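Local coordinates for protein geranyltranstransferase (Campylobacter jejuni, PDB 3NPK) that probably condenses geranyl diphosphate with isopentenyl diphosphate to form farnesyl diphosphate and release pyrophosphate, an early step of isoprenoid biosynthesis, at residues L63-A68 / A124-E129; L69-T74 / F118-H123; L207-Q212 / E254-E259. All coordinates share one frame; numbering follows the deposited sequence. Where two conformers were deposited one is given.

Interaction 1 of 3, residues L63-A68 / A124-E129; sequences LDVALA and AHLKDE
A single water carries the polar half of this contact: it donates to Asp-64 OD2 at 2.8 Å and accepts from His-125 N at the same length, so a helix carboxylate is tied to the backbone of a connecting loop without direct hydrogen bonding between them. His-125 is the centre of an inverse gamma turn, closed by a weak bond from Leu-126 N to Ala-124 O. The other carboxylate oxygen, Asp-64 OD1, is hydrogen-bonded to His-12, and with its two oxygens held by different partners the group is probably fixed in rotation. The loop also comes close to the helix: CB of Asp-64 lies 4.1 Å from CB of Ala-124, and OD2 of Asp-64 sits 3.8 Å from CA of Ala-124. The closest apolar contact is methyl to methyl. With CG1 of Val-65 anti to the backbone N (chi1 -173°), CG2 is left anti to the carbonyl carbon and meets CD1 of Leu-126 at 3.8 Å, the two side chains lying roughly perpendicular; CB of Ala-124 is farther from the same branch, 4.5 Å from CG2 of Val-65. Helix 59-80 is thereby packed against the turn between helices 103-122 and 128-142; Val-65 also touches Leu-47 of helix 42-54, Leu-121 of helix 103-122 and Leu-134 of helix 128-142.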
loop_
_atom_site.group_PDB
_atom_site.type_symbol
_atom_site.label_atom_id
_atom_site.label_comp_id
_atom_site.label_asym_id
_atom_site.label_seq_id
_atom_site.Cartn_x
_atom_site.Cartn_y
_atom_site.Cartn_z
ATOM N N LEU A 63 10.554 -15.891 -5.124
ATOM C CA LEU A 63 9.412 -16.254 -4.304
ATOM C C LEU A 63 8.884 -15.063 -3.510
ATOM O O LEU A 63 7.671 -14.948 -3.320
ATOM C CB LEU A 63 9.765 -17.409 -3.360
ATOM C CG LEU A 63 9.939 -18.762 -4.051
ATOM C CD1 LEU A 63 10.666 -19.734 -3.129
ATOM C CD2 LEU A 63 8.627 -19.354 -4.549
ATOM N N ASP A 64 9.779 -14.183 -3.053
ATOM C CA ASP A 64 9.353 -12.995 -2.300
ATOM C C ASP A 64 8.554 -12.046 -3.195
ATOM O O ASP A 64 7.672 -11.338 -2.722
ATOM C CB ASP A 64 10.544 -12.218 -1.734
ATOM C CG ASP A 64 11.160 -12.871 -0.516
ATOM O OD1 ASP A 64 10.498 -13.717 0.132
ATOM O OD2 ASP A 64 12.321 -12.510 -0.195
ATOM N N VAL A 65 8.869 -12.018 -4.488
ATOM C CA VAL A 65 8.157 -11.120 -5.398
ATOM C C VAL A 65 6.767 -11.696 -5.659
ATOM O O VAL A 65 5.771 -10.962 -5.674
ATOM C CB VAL A 65 8.951 -10.910 -6.725
ATOM C CG1 VAL A 65 8.278 -9.852 -7.586
ATOM C CG2 VAL A 65 10.388 -10.505 -6.417
ATOM N N ALA A 66 6.691 -13.013 -5.842
ATOM C CA ALA A 66 5.402 -13.693 -5.938
ATOM C C ALA A 66 4.572 -13.449 -4.678
ATOM O O ALA A 66 3.347 -13.252 -4.752
ATOM C CB ALA A 66 5.605 -15.197 -6.157
ATOM N N LEU A 67 5.231 -13.474 -3.519
ATOM C CA LEU A 67 4.550 -13.231 -2.252
ATOM C C LEU A 67 3.925 -11.833 -2.216
ATOM O O LEU A 67 2.764 -11.671 -1.812
ATOM C CB LEU A 67 5.523 -13.399 -1.089
ATOM C CG LEU A 67 4.876 -13.468 0.297
ATOM C CD1 LEU A 67 3.938 -14.665 0.350
ATOM C CD2 LEU A 67 5.968 -13.591 1.346
ATOM N N ALA A 68 4.678 -10.831 -2.658
ATOM C CA ALA A 68 4.165 -9.463 -2.715
ATOM C C ALA A 68 2.893 -9.379 -3.574
ATOM O O ALA A 68 1.920 -8.703 -3.192
ATOM C CB ALA A 68 5.232 -8.529 -3.258
ATOM N N ALA A 124 13.601 -8.296 -0.993
ATOM C CA ALA A 124 13.958 -9.446 -1.814
ATOM C C ALA A 124 15.465 -9.479 -2.078
ATOM O O ALA A 124 16.137 -8.431 -2.129
ATOM C CB ALA A 124 13.204 -9.426 -3.128
ATOM N N HIS A 125 15.997 -10.678 -2.261
ATOM C CA HIS A 125 17.415 -10.831 -2.545
ATOM C C HIS A 125 17.680 -10.690 -4.048
ATOM O O HIS A 125 17.992 -11.680 -4.734
ATOM C CB HIS A 125 17.945 -12.164 -2.017
ATOM C CG HIS A 125 19.439 -12.243 -2.006
ATOM N ND1 HIS A 125 20.179 -12.318 -0.844
ATOM C CD2 HIS A 125 20.334 -12.225 -3.020
ATOM C CE1 HIS A 125 21.464 -12.364 -1.146
ATOM N NE2 HIS A 125 21.586 -12.305 -2.460
ATOM N N LEU A 126 17.503 -9.463 -4.539
ATOM C CA LEU A 126 17.695 -9.089 -5.937
ATOM C C LEU A 126 18.358 -7.721 -5.943
ATOM O O LEU A 126 18.255 -6.971 -4.971
ATOM C CB LEU A 126 16.335 -8.984 -6.647
ATOM C CG LEU A 126 15.529 -10.273 -6.746
ATOM C CD1 LEU A 126 14.060 -9.949 -7.144
ATOM C CD2 LEU A 126 16.169 -11.224 -7.772
ATOM N N LYS A 127 19.032 -7.378 -7.039
ATOM C CA LYS A 127 19.658 -6.069 -7.147
ATOM C C LYS A 127 18.658 -4.951 -6.929
ATOM O O LYS A 127 17.493 -5.064 -7.344
ATOM C CB LYS A 127 20.300 -5.895 -8.524
ATOM C CG LYS A 127 21.482 -6.805 -8.772
ATOM C CD LYS A 127 22.120 -6.468 -10.092
ATOM C CE LYS A 127 21.244 -6.912 -11.242
ATOM N NZ LYS A 127 22.037 -6.964 -12.508
ATOM N N ASP A 128 19.119 -3.872 -6.297
ATOM C CA ASP A 128 18.261 -2.707 -6.038
ATOM C C ASP A 128 17.634 -2.159 -7.321
ATOM O O ASP A 128 16.476 -1.751 -7.309
ATOM C CB ASP A 128 19.011 -1.585 -5.310
ATOM C CG ASP A 128 19.274 -1.910 -3.843
ATOM O OD1 ASP A 128 18.613 -2.841 -3.323
ATOM O OD2 ASP A 128 20.122 -1.234 -3.203
ATOM N N GLU A 129 18.383 -2.156 -8.423
ATOM C CA GLU A 129 17.844 -1.666 -9.687
ATOM C C GLU A 129 16.623 -2.486 -10.122
ATOM O O GLU A 129 15.627 -1.939 -10.617
ATOM C CB GLU A 129 18.933 -1.694 -10.779
ATOM C CG GLU A 129 18.474 -1.193 -12.146
ATOM C CD GLU A 129 19.554 -1.264 -13.238
ATOM O OE1 GLU A 129 19.394 -0.568 -14.267
ATOM O OE2 GLU A 129 20.549 -2.011 -13.082
HETATM O O HOH W 1 14.213 -12.856 -2.230
#

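Interaction 2 of 3, residues L69-T74 / F118-H123; sequences LEFIHT and FLVLSH. With PPV (pyrophosphate), chain C.
Two apolar pairs, Phe-71 with Val-120 and Ile-72 with Phe-118, join these helices. Phe-71 brings CE2 to within 3.7 Å of CG2 of Val-120, the side chains set nearly square to one another and the methyl approaching the ring obliquely. The second pair is looser, with CD1 of Ile-72 4.3 Å from CE2 of Phe-118. Backbones stay well apart, CA of Phe-71 lying 9.3 Å from CA of Val-120, so side chains alone bridge the gap. Phe-71 spans it because CG stands anti to the carbonyl carbon (chi1 -78°), directing the ring at the neighbouring helix; Val-120 answers with CG2, likewise anti to its carbonyl carbon. Farther out, the last turn of helix 103-122 is closed by its own side chains. Leu-119 O accepts from Ser-122 OG at 2.9 Å, from the backbone N of His-123, and from His-123 ND1 at 3.2 Å; this last donor lies above the carbonyl plane, while the oxygen lies in the plane of the imidazole. The Phe-118 ring stacks on Phe-118 of the second subunit. On helix 59-80, Thr-74 OG1 is hydrogen-bonded to Arg-92, which itself hydrogen-bonds the pyrophosphate, as do Arg-43 and the backbone N of Lys-40. The all-helical fold of the polyprenyl synthetase family here sets helix 59-80, which carries the pyrophosphate-pocket residue His-73, beside helix 103-122, which meets the second subunit at the dimer interface.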
loop_
_atom_site.group_PDB
_atom_site.type_symbol
_atom_site.label_atom_id
_atom_site.label_comp_id
_atom_site.label_asym_id
_atom_site.label_seq_id
_atom_site.Cartn_x
_atom_site.Cartn_y
_atom_site.Cartn_z
ATOM N N LEU A 69 2.901 -10.055 -4.727
ATOM C CA LEU A 69 1.728 -10.102 -5.602
ATOM C C LEU A 69 0.520 -10.675 -4.890
ATOM O O LEU A 69 -0.582 -10.121 -4.988
ATOM C CB LEU A 69 2.002 -10.940 -6.846
ATOM C CG LEU A 69 2.670 -10.256 -8.019
ATOM C CD1 LEU A 69 3.153 -11.343 -8.985
ATOM C CD2 LEU A 69 1.709 -9.283 -8.693
ATOM N N GLU A 70 0.726 -11.776 -4.167
ATOM C CA GLU A 70 -0.389 -12.406 -3.472
ATOM C C GLU A 70 -0.846 -11.592 -2.249
ATOM O O GLU A 70 -2.031 -11.631 -1.894
ATOM C CB GLU A 70 -0.060 -13.862 -3.124
ATOM C CG GLU A 70 0.111 -14.698 -4.382
ATOM C CD GLU A 70 -1.186 -14.905 -5.193
ATOM O OE1 GLU A 70 -2.306 -14.924 -4.620
ATOM O OE2 GLU A 70 -1.076 -15.074 -6.423
ATOM N N PHE A 71 0.064 -10.832 -1.637
ATOM C CA PHE A 71 -0.344 -9.919 -0.559
ATOM C C PHE A 71 -1.279 -8.852 -1.124
ATOM O O PHE A 71 -2.303 -8.534 -0.513
ATOM C CB PHE A 71 0.857 -9.230 0.107
ATOM C CG PHE A 71 1.620 -10.093 1.104
ATOM C CD1 PHE A 71 1.322 -11.433 1.306
ATOM C CD2 PHE A 71 2.663 -9.539 1.817
ATOM C CE1 PHE A 71 2.051 -12.198 2.225
ATOM C CE2 PHE A 71 3.402 -10.283 2.728
ATOM C CZ PHE A 71 3.093 -11.619 2.932
ATOM N N ILE A 72 -0.915 -8.269 -2.265
ATOM C CA ILE A 72 -1.767 -7.264 -2.892
ATOM C C ILE A 72 -3.094 -7.883 -3.243
ATOM O O ILE A 72 -4.144 -7.309 -2.975
ATOM C CB ILE A 72 -1.138 -6.719 -4.195
ATOM C CG1 ILE A 72 0.052 -5.820 -3.851
ATOM C CG2 ILE A 72 -2.204 -6.008 -5.091
ATOM C CD1 ILE A 72 -0.338 -4.546 -3.126
ATOM N N HIS A 73 -3.055 -9.046 -3.874
ATOM C CA HIS A 73 -4.293 -9.669 -4.306
ATOM C C HIS A 73 -5.202 -9.969 -3.106
ATOM O O HIS A 73 -6.409 -9.690 -3.134
ATOM C CB HIS A 73 -3.982 -10.915 -5.126
ATOM C CG HIS A 73 -5.201 -11.605 -5.629
ATOM N ND1 HIS A 73 -5.501 -12.915 -5.329
ATOM C CD2 HIS A 73 -6.218 -11.145 -6.390
ATOM C CE1 HIS A 73 -6.641 -13.243 -5.913
ATOM N NE2 HIS A 73 -7.104 -12.181 -6.548
ATOM N N THR A 74 -4.628 -10.548 -2.057
ATOM C CA THR A 74 -5.421 -10.859 -0.869
ATOM C C THR A 74 -5.986 -9.602 -0.206
ATOM O O THR A 74 -7.163 -9.594 0.202
ATOM C CB THR A 74 -4.608 -11.713 0.122
ATOM O OG1 THR A 74 -4.387 -13.000 -0.458
ATOM C CG2 THR A 74 -5.344 -11.894 1.457
ATOM N N PHE A 118 5.007 -4.074 -0.327
ATOM C CA PHE A 118 6.177 -3.269 -0.646
ATOM C C PHE A 118 7.356 -3.514 0.284
ATOM O O PHE A 118 8.509 -3.460 -0.156
ATOM C CB PHE A 118 5.788 -1.801 -0.796
ATOM C CG PHE A 118 4.821 -1.611 -1.903
ATOM C CD1 PHE A 118 5.261 -1.685 -3.205
ATOM C CD2 PHE A 118 3.448 -1.525 -1.664
ATOM C CE1 PHE A 118 4.366 -1.584 -4.262
ATOM C CE2 PHE A 118 2.549 -1.443 -2.711
ATOM C CZ PHE A 118 3.004 -1.484 -4.012
ATOM N N LEU A 119 7.082 -3.781 1.558
ATOM C CA LEU A 119 8.156 -4.172 2.468
ATOM C C LEU A 119 8.820 -5.464 1.985
ATOM O O LEU A 119 10.044 -5.552 1.902
ATOM C CB LEU A 119 7.640 -4.342 3.903
ATOM C CG LEU A 119 8.717 -4.574 4.967
ATOM C CD1 LEU A 119 9.713 -3.406 5.011
ATOM C CD2 LEU A 119 8.065 -4.750 6.326
ATOM N N VAL A 120 8.007 -6.460 1.655
ATOM C CA VAL A 120 8.533 -7.745 1.199
ATOM C C VAL A 120 9.311 -7.575 -0.101
ATOM O O VAL A 120 10.412 -8.118 -0.262
ATOM C CB VAL A 120 7.404 -8.788 1.035
ATOM C CG1 VAL A 120 7.893 -9.996 0.226
ATOM C CG2 VAL A 120 6.890 -9.202 2.404
ATOM N N LEU A 121 8.765 -6.803 -1.037
ATOM C CA LEU A 121 9.459 -6.620 -2.311
ATOM C C LEU A 121 10.807 -5.934 -2.079
ATOM O O LEU A 121 11.837 -6.325 -2.666
ATOM C CB LEU A 121 8.604 -5.767 -3.243
ATOM C CG LEU A 121 8.332 -6.327 -4.620
ATOM C CD1 LEU A 121 7.477 -5.342 -5.449
ATOM C CD2 LEU A 121 9.640 -6.697 -5.262
ATOM N N SER A 122 10.820 -4.923 -1.217
ATOM C CA SER A 122 12.036 -4.149 -1.005
ATOM C C SER A 122 13.144 -4.965 -0.333
ATOM O O SER A 122 14.322 -4.620 -0.454
ATOM C CB SER A 122 11.738 -2.867 -0.227
ATOM O OG SER A 122 11.419 -3.119 1.133
ATOM N N HIS A 123 12.748 -6.022 0.375
ATOM C CA HIS A 123 13.693 -6.922 1.038
ATOM C C HIS A 123 14.095 -8.173 0.239
ATOM O O HIS A 123 14.894 -8.993 0.715
ATOM C CB HIS A 123 13.158 -7.314 2.418
ATOM C CG HIS A 123 13.441 -6.293 3.472
ATOM N ND1 HIS A 123 12.542 -5.305 3.833
ATOM C CD2 HIS A 123 14.533 -6.109 4.254
ATOM C CE1 HIS A 123 13.072 -4.567 4.799
ATOM N NE2 HIS A 123 14.281 -5.024 5.059
HETATM O O11 PPV C . -10.228 -13.962 -7.782
HETATM P P1 PPV C . -9.371 -15.368 -7.893
HETATM O O21 PPV C . -10.135 -16.461 -8.856
HETATM O O31 PPV C . -8.045 -15.114 -8.457
HETATM O OPP PPV C . -9.369 -15.984 -6.373
HETATM P P2 PPV C . -8.169 -16.761 -5.571
HETATM O O12 PPV C . -8.916 -17.161 -4.156
HETATM O O22 PPV C . -6.968 -15.732 -5.195
HETATM O O32 PPV C . -7.710 -17.966 -6.283
#

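Interaction 3 of 3, residues L207-Q212 / E254-E259; sequences LGLIFQ and ENLLNE
Near-antiparallel helix packing joins helices 194-220 and 246-265 here: the axes of the two short segments approach to 9.9 Å and their directions differ by 151°. Ile-210 faces the partner helix and is met from two residues. Its CG1 lies 3.6 Å from CB of Leu-256, the two side chains running alongside in opposed directions. Because CG1 is set anti to the carbonyl carbon (chi1 -73°) and the chain then extends, the terminal CD1 reaches the partner's backbone, 3.8 Å from N of Leu-257, and rests 4.0 Å from CD2 of the same leucine. Ile-210 thus fits between consecutive residues, touching Leu-257 with its CG2 branch as well. Within the all-helical polyprenyl synthetase fold this pair lies toward one side of the bundle, and the Ile-210 side chain is about 13 Å from the bound pyrophosphate. Leu-209 extends the apolar strip along its own helix. Its CD2 meets CD1 of Leu-256 at 3.7 Å, one side chain nearly perpendicular to the other, so Leu-256 touches one residue with CB and another with its end. A polar link supplements the packing: Glu-259 forms a salt bridge with Lys-206, joining the same two helices just beyond the leucines. Across helix 194-220, Phe-211 turns to the interior instead, stacking on Tyr-282, a residue of the pyrophosphate pocket, and meeting the ring of Phe-42.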
loop_
_atom_site.group_PDB
_atom_site.type_symbol
_atom_site.label_atom_id
_atom_site.label_comp_id
_atom_site.label_asym_id
_atom_site.label_seq_id
_atom_site.Cartn_x
_atom_site.Cartn_y
_atom_site.Cartn_z
ATOM N N LEU A 207 -5.310 -12.110 -21.493
ATOM C CA LEU A 207 -5.778 -13.209 -20.654
ATOM C C LEU A 207 -6.801 -12.697 -19.653
ATOM O O LEU A 207 -7.832 -13.330 -19.431
ATOM C CB LEU A 207 -4.604 -13.839 -19.907
ATOM C CG LEU A 207 -3.639 -14.625 -20.792
ATOM C CD1 LEU A 207 -2.557 -15.214 -19.929
ATOM C CD2 LEU A 207 -4.390 -15.705 -21.553
ATOM N N GLY A 208 -6.505 -11.549 -19.043
ATOM C CA GLY A 208 -7.418 -10.967 -18.079
ATOM C C GLY A 208 -8.795 -10.727 -18.675
ATOM O O GLY A 208 -9.819 -11.041 -18.057
ATOM N N LEU A 209 -8.822 -10.157 -19.876
ATOM C CA LEU A 209 -10.073 -9.889 -20.585
ATOM C C LEU A 209 -10.801 -11.184 -20.927
ATOM O O LEU A 209 -12.015 -11.299 -20.742
ATOM C CB LEU A 209 -9.768 -9.113 -21.861
ATOM C CG LEU A 209 -10.893 -8.834 -22.850
ATOM C CD1 LEU A 209 -11.970 -8.011 -22.182
ATOM C CD2 LEU A 209 -10.304 -8.109 -24.049
ATOM N N ILE A 210 -10.058 -12.158 -21.444
ATOM C CA ILE A 210 -10.638 -13.454 -21.778
ATOM C C ILE A 210 -11.323 -14.055 -20.558
ATOM O O ILE A 210 -12.439 -14.570 -20.648
ATOM C CB ILE A 210 -9.560 -14.432 -22.286
ATOM C CG1 ILE A 210 -9.123 -14.049 -23.700
ATOM C CG2 ILE A 210 -10.093 -15.874 -22.277
ATOM C CD1 ILE A 210 -7.858 -14.743 -24.143
ATOM N N PHE A 211 -10.666 -13.978 -19.404
ATOM C CA PHE A 211 -11.233 -14.598 -18.213
ATOM C C PHE A 211 -12.571 -13.958 -17.846
ATOM O O PHE A 211 -13.509 -14.651 -17.458
ATOM C CB PHE A 211 -10.280 -14.494 -17.022
ATOM C CG PHE A 211 -8.997 -15.253 -17.193
ATOM C CD1 PHE A 211 -8.890 -16.287 -18.110
ATOM C CD2 PHE A 211 -7.898 -14.947 -16.408
ATOM C CE1 PHE A 211 -7.704 -16.989 -18.249
ATOM C CE2 PHE A 211 -6.709 -15.643 -16.544
ATOM C CZ PHE A 211 -6.615 -16.670 -17.465
ATOM N N GLN A 212 -12.660 -12.638 -17.965
ATOM C CA GLN A 212 -13.889 -11.941 -17.601
ATOM C C GLN A 212 -15.026 -12.200 -18.587
ATOM O O GLN A 212 -16.187 -12.357 -18.184
ATOM C CB GLN A 212 -13.626 -10.441 -17.449
ATOM C CG GLN A 212 -12.762 -10.113 -16.248
ATOM C CD GLN A 212 -13.335 -10.679 -14.968
ATOM O OE1 GLN A 212 -14.527 -10.540 -14.699
ATOM N NE2 GLN A 212 -12.489 -11.325 -14.170
ATOM N N GLU A 254 -13.484 -16.606 -28.216
ATOM C CA GLU A 254 -12.776 -17.575 -29.043
ATOM C C GLU A 254 -11.738 -16.893 -29.929
ATOM O O GLU A 254 -10.615 -17.391 -30.083
ATOM C CB GLU A 254 -13.766 -18.423 -29.854
ATOM C CG GLU A 254 -14.560 -19.397 -28.976
ATOM C CD GLU A 254 -15.693 -20.107 -29.707
ATOM O OE1 GLU A 254 -16.002 -19.733 -30.859
ATOM O OE2 GLU A 254 -16.283 -21.043 -29.121
ATOM N N ASN A 255 -12.098 -15.748 -30.503
ATOM C CA ASN A 255 -11.125 -14.964 -31.266
ATOM C C ASN A 255 -9.914 -14.562 -30.425
ATOM O O ASN A 255 -8.759 -14.686 -30.862
ATOM C CB ASN A 255 -11.776 -13.714 -31.866
ATOM C CG ASN A 255 -12.699 -14.038 -33.029
ATOM O OD1 ASN A 255 -12.633 -15.125 -33.609
ATOM N ND2 ASN A 255 -13.566 -13.094 -33.375
ATOM N N LEU A 256 -10.185 -14.078 -29.219
ATOM C CA LEU A 256 -9.125 -13.663 -28.309
ATOM C C LEU A 256 -8.225 -14.827 -27.918
ATOM O O LEU A 256 -7.010 -14.673 -27.881
ATOM C CB LEU A 256 -9.710 -13.001 -27.064
ATOM C CG LEU A 256 -10.280 -11.610 -27.325
ATOM C CD1 LEU A 256 -11.043 -11.107 -26.113
ATOM C CD2 LEU A 256 -9.183 -10.625 -27.733
ATOM N N LEU A 257 -8.821 -15.983 -27.635
ATOM C CA LEU A 257 -8.049 -17.196 -27.348
ATOM C C LEU A 257 -7.153 -17.613 -28.516
ATOM O O LEU A 257 -6.009 -18.019 -28.308
ATOM C CB LEU A 257 -8.965 -18.356 -26.938
ATOM C CG LEU A 257 -9.362 -18.362 -25.457
ATOM C CD1 LEU A 257 -10.510 -19.343 -25.182
ATOM C CD2 LEU A 257 -8.143 -18.666 -24.570
ATOM N N ASN A 258 -7.661 -17.518 -29.743
ATOM C CA ASN A 258 -6.830 -17.829 -30.908
ATOM C C ASN A 258 -5.654 -16.863 -31.036
ATOM O O ASN A 258 -4.545 -17.264 -31.388
ATOM C CB ASN A 258 -7.649 -17.846 -32.205
ATOM C CG ASN A 258 -6.800 -18.196 -33.419
ATOM O OD1 ASN A 258 -6.443 -17.324 -34.211
ATOM N ND2 ASN A 258 -6.447 -19.474 -33.552
ATOM N N GLU A 259 -5.895 -15.588 -30.748
ATOM C CA GLU A 259 -4.808 -14.623 -30.735
ATOM C C GLU A 259 -3.792 -14.990 -29.657
ATOM O O GLU A 259 -2.583 -14.946 -29.883
ATOM C CB GLU A 259 -5.348 -13.217 -30.507
ATOM C CG GLU A 259 -6.146 -12.694 -31.690
ATOM C CD GLU A 259 -6.779 -11.348 -31.428
ATOM O OE1 GLU A 259 -6.554 -10.776 -30.340
ATOM O OE2 GLU A 259 -7.503 -10.863 -32.322
#

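Overall arrangement
The three contacts lie in two regions of one helical bundle. Interactions 1 and 2 are neighbours, their centres 9 Å apart, and share helix 59-80; interaction 2 falls within the span of chain that interaction 1 closes, and the two touch through Asp-64, Val-65, Leu-67 and Ala-68 against Val-120 and Leu-121. Both also reach the second subunit. Interaction 3 comes later in the chain and lies on the opposite side of the chain's centre from the other two, its centre 30 Å from that of interaction 1 and 27 Å from that of interaction 2. The pocket residue His-73 lies in interaction 2, while interaction 3 has no pyrophosphate-pocket residue in its segments.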